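Local structure of carbohydrate deacetylase Agd3 (Neosartorya fumigata, 6NWZ) at residues I30-S35 with V83-G88. The protein probably removes acetyl groups from the exopolysaccharide galactosaminogalactan, a step required for biofilm formation by the fungus. Sequence-based numbering, arbitrary orientation.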
loop_
_atom_site.group_PDB
_atom_site.type_symbol
_atom_site.label_atom_id
_atom_site.label_comp_id
_atom_site.label_asym_id
_atom_site.label_seq_id
_atom_site.Cartn_x
_atom_site.Cartn_y
_atom_site.Cartn_z
ATOM N N ILE A 30 13.147 -0.665 20.799
ATOM C CA ILE A 30 13.058 -1.214 22.149
ATOM C C ILE A 30 11.594 -1.215 22.560
ATOM O O ILE A 30 10.935 -0.168 22.539
ATOM C CB ILE A 30 13.912 -0.409 23.141
ATOM C CG1 ILE A 30 15.389 -0.456 22.733
ATOM C CG2 ILE A 30 13.722 -0.932 24.554
ATOM C CD1 ILE A 30 16.285 0.418 23.574
ATOM N N ALA A 31 11.084 -2.386 22.940
ATOM C CA ALA A 31 9.685 -2.526 23.316
ATOM C C ALA A 31 9.549 -3.684 24.296
ATOM O O ALA A 31 10.503 -4.423 24.552
ATOM C CB ALA A 31 8.794 -2.735 22.085
ATOM N N LYS A 32 8.343 -3.837 24.850
ATOM C CA LYS A 32 8.118 -4.881 25.846
ATOM C C LYS A 32 7.833 -6.232 25.199
ATOM O O LYS A 32 8.296 -7.267 25.687
ATOM C CB LYS A 32 6.970 -4.487 26.777
ATOM C CG LYS A 32 7.138 -3.112 27.399
ATOM C CD LYS A 32 6.397 -2.977 28.720
ATOM C CE LYS A 32 4.938 -3.355 28.590
ATOM N NZ LYS A 32 4.240 -3.217 29.895
ATOM N N ASP A 33 7.072 -6.241 24.108
ATOM C CA ASP A 33 6.705 -7.467 23.417
ATOM C C ASP A 33 6.654 -7.181 21.923
ATOM O O ASP A 33 6.830 -6.042 21.479
ATOM C CB ASP A 33 5.365 -8.014 23.923
ATOM C CG ASP A 33 4.286 -6.945 23.991
ATOM O OD1 ASP A 33 4.292 -6.145 24.949
ATOM O OD2 ASP A 33 3.441 -6.894 23.075
ATOM N N SER A 34 6.395 -8.231 21.142
ATOM C CA SER A 34 6.365 -8.082 19.692
ATOM C C SER A 34 5.219 -7.187 19.234
ATOM O O SER A 34 5.348 -6.485 18.223
ATOM C CB SER A 34 6.262 -9.454 19.032
ATOM O OG SER A 34 5.109 -10.137 19.491
ATOM N N SER A 35 4.094 -7.192 19.954
ATOM C CA SER A 35 2.993 -6.305 19.588
ATOM C C SER A 35 3.400 -4.843 19.729
ATOM O O SER A 35 3.130 -4.027 18.839
ATOM C CB SER A 35 1.765 -6.604 20.448
ATOM O OG SER A 35 1.579 -8.001 20.591
ATOM N N VAL A 83 9.268 1.007 27.987
ATOM C CA VAL A 83 9.223 -0.387 28.436
ATOM C C VAL A 83 8.901 -0.464 29.925
ATOM O O VAL A 83 9.663 -1.027 30.721
ATOM C CB VAL A 83 10.521 -1.148 28.091
ATOM C CG1 VAL A 83 10.612 -1.337 26.593
ATOM C CG2 VAL A 83 11.775 -0.448 28.610
ATOM N N SER A 84 7.749 0.085 30.301
ATOM C CA SER A 84 7.365 0.249 31.695
ATOM C C SER A 84 6.424 -0.860 32.146
ATOM O O SER A 84 5.487 -1.232 31.433
ATOM C CB SER A 84 6.695 1.605 31.914
ATOM O OG SER A 84 6.221 1.712 33.242
ATOM N N TYR A 85 6.677 -1.376 33.346
ATOM C CA TYR A 85 5.832 -2.379 33.974
ATOM C C TYR A 85 5.425 -1.901 35.361
ATOM O O TYR A 85 6.068 -1.030 35.952
ATOM C CB TYR A 85 6.542 -3.729 34.102
ATOM C CG TYR A 85 6.907 -4.403 32.801
ATOM C CD1 TYR A 85 8.074 -4.068 32.122
ATOM C CD2 TYR A 85 6.107 -5.405 32.275
ATOM C CE1 TYR A 85 8.418 -4.700 30.942
ATOM C CE2 TYR A 85 6.441 -6.043 31.099
ATOM C CZ TYR A 85 7.594 -5.689 30.436
ATOM O OH TYR A 85 7.919 -6.330 29.263
ATOM N N ASP A 86 4.352 -2.491 35.882
ATOM C CA ASP A 86 3.911 -2.231 37.251
ATOM C C ASP A 86 4.573 -3.273 38.141
ATOM O O ASP A 86 4.173 -4.441 38.157
ATOM C CB ASP A 86 2.390 -2.276 37.360
ATOM C CG ASP A 86 1.887 -1.993 38.775
ATOM O OD1 ASP A 86 2.707 -1.665 39.659
ATOM O OD2 ASP A 86 0.662 -2.100 39.004
ATOM N N TYR A 87 5.597 -2.853 38.877
ATOM C CA TYR A 87 6.322 -3.733 39.783
ATOM C C TYR A 87 5.662 -3.845 41.148
ATOM O O TYR A 87 6.218 -4.496 42.038
ATOM C CB TYR A 87 7.767 -3.254 39.929
ATOM C CG TYR A 87 8.561 -3.431 38.658
ATOM C CD1 TYR A 87 8.585 -2.439 37.684
ATOM C CD2 TYR A 87 9.260 -4.604 38.417
ATOM C CE1 TYR A 87 9.300 -2.610 36.513
ATOM C CE2 TYR A 87 9.975 -4.783 37.252
ATOM C CZ TYR A 87 9.994 -3.788 36.304
ATOM O OH TYR A 87 10.711 -3.983 35.146
ATOM N N GLY A 88 4.494 -3.234 41.328
ATOM C CA GLY A 88 3.782 -3.337 42.580
ATOM C C GLY A 88 4.512 -2.652 43.726
ATOM O O GLY A 88 5.525 -1.979 43.561
#
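The turn after strand 22-31 and the chain at Val-83, next to strand 84-86, meet with the CA atoms of Lys-32 and Val-83 5.3 Å apart, and the link between them is made by side chains. Lys-32 shows how a long side chain can serve two partners at once. Its CB lies beside OH of Tyr-85 (3.2 Å), and the two side chains pass in opposite directions, with CD of Lys-32 over one face, 3.7 Å from the ring centroid in a CH-pi contact. A bend at chi3 (-53°) keeps the ammonium over that face, toward CD2 and CE2, with NZ of Lys-32 3.9 Å from the centroid in a cation-pi interaction. NZ also donates to O of Ser-84 (2.8 Å), tilted 27° from the carbonyl plane; carbonyl and π face together probably stabilise its charge. At the buried end, CG1 of Val-83 fits against the Ala-31 backbone and touches CG2 of Ile-30 at 3.7 Å. The hydroxyl of Tyr-85 is hydrogen-bonded to the carbonyl of Val-56, which anchors that end of the ring beside Lys-32. Within the CBM87 region, Ile-30 also packs on strand 76-80, Asp-33 N-caps helix 34-47 through weak bonds, and strand 84-86 pairs antiparallel with strand 93-95.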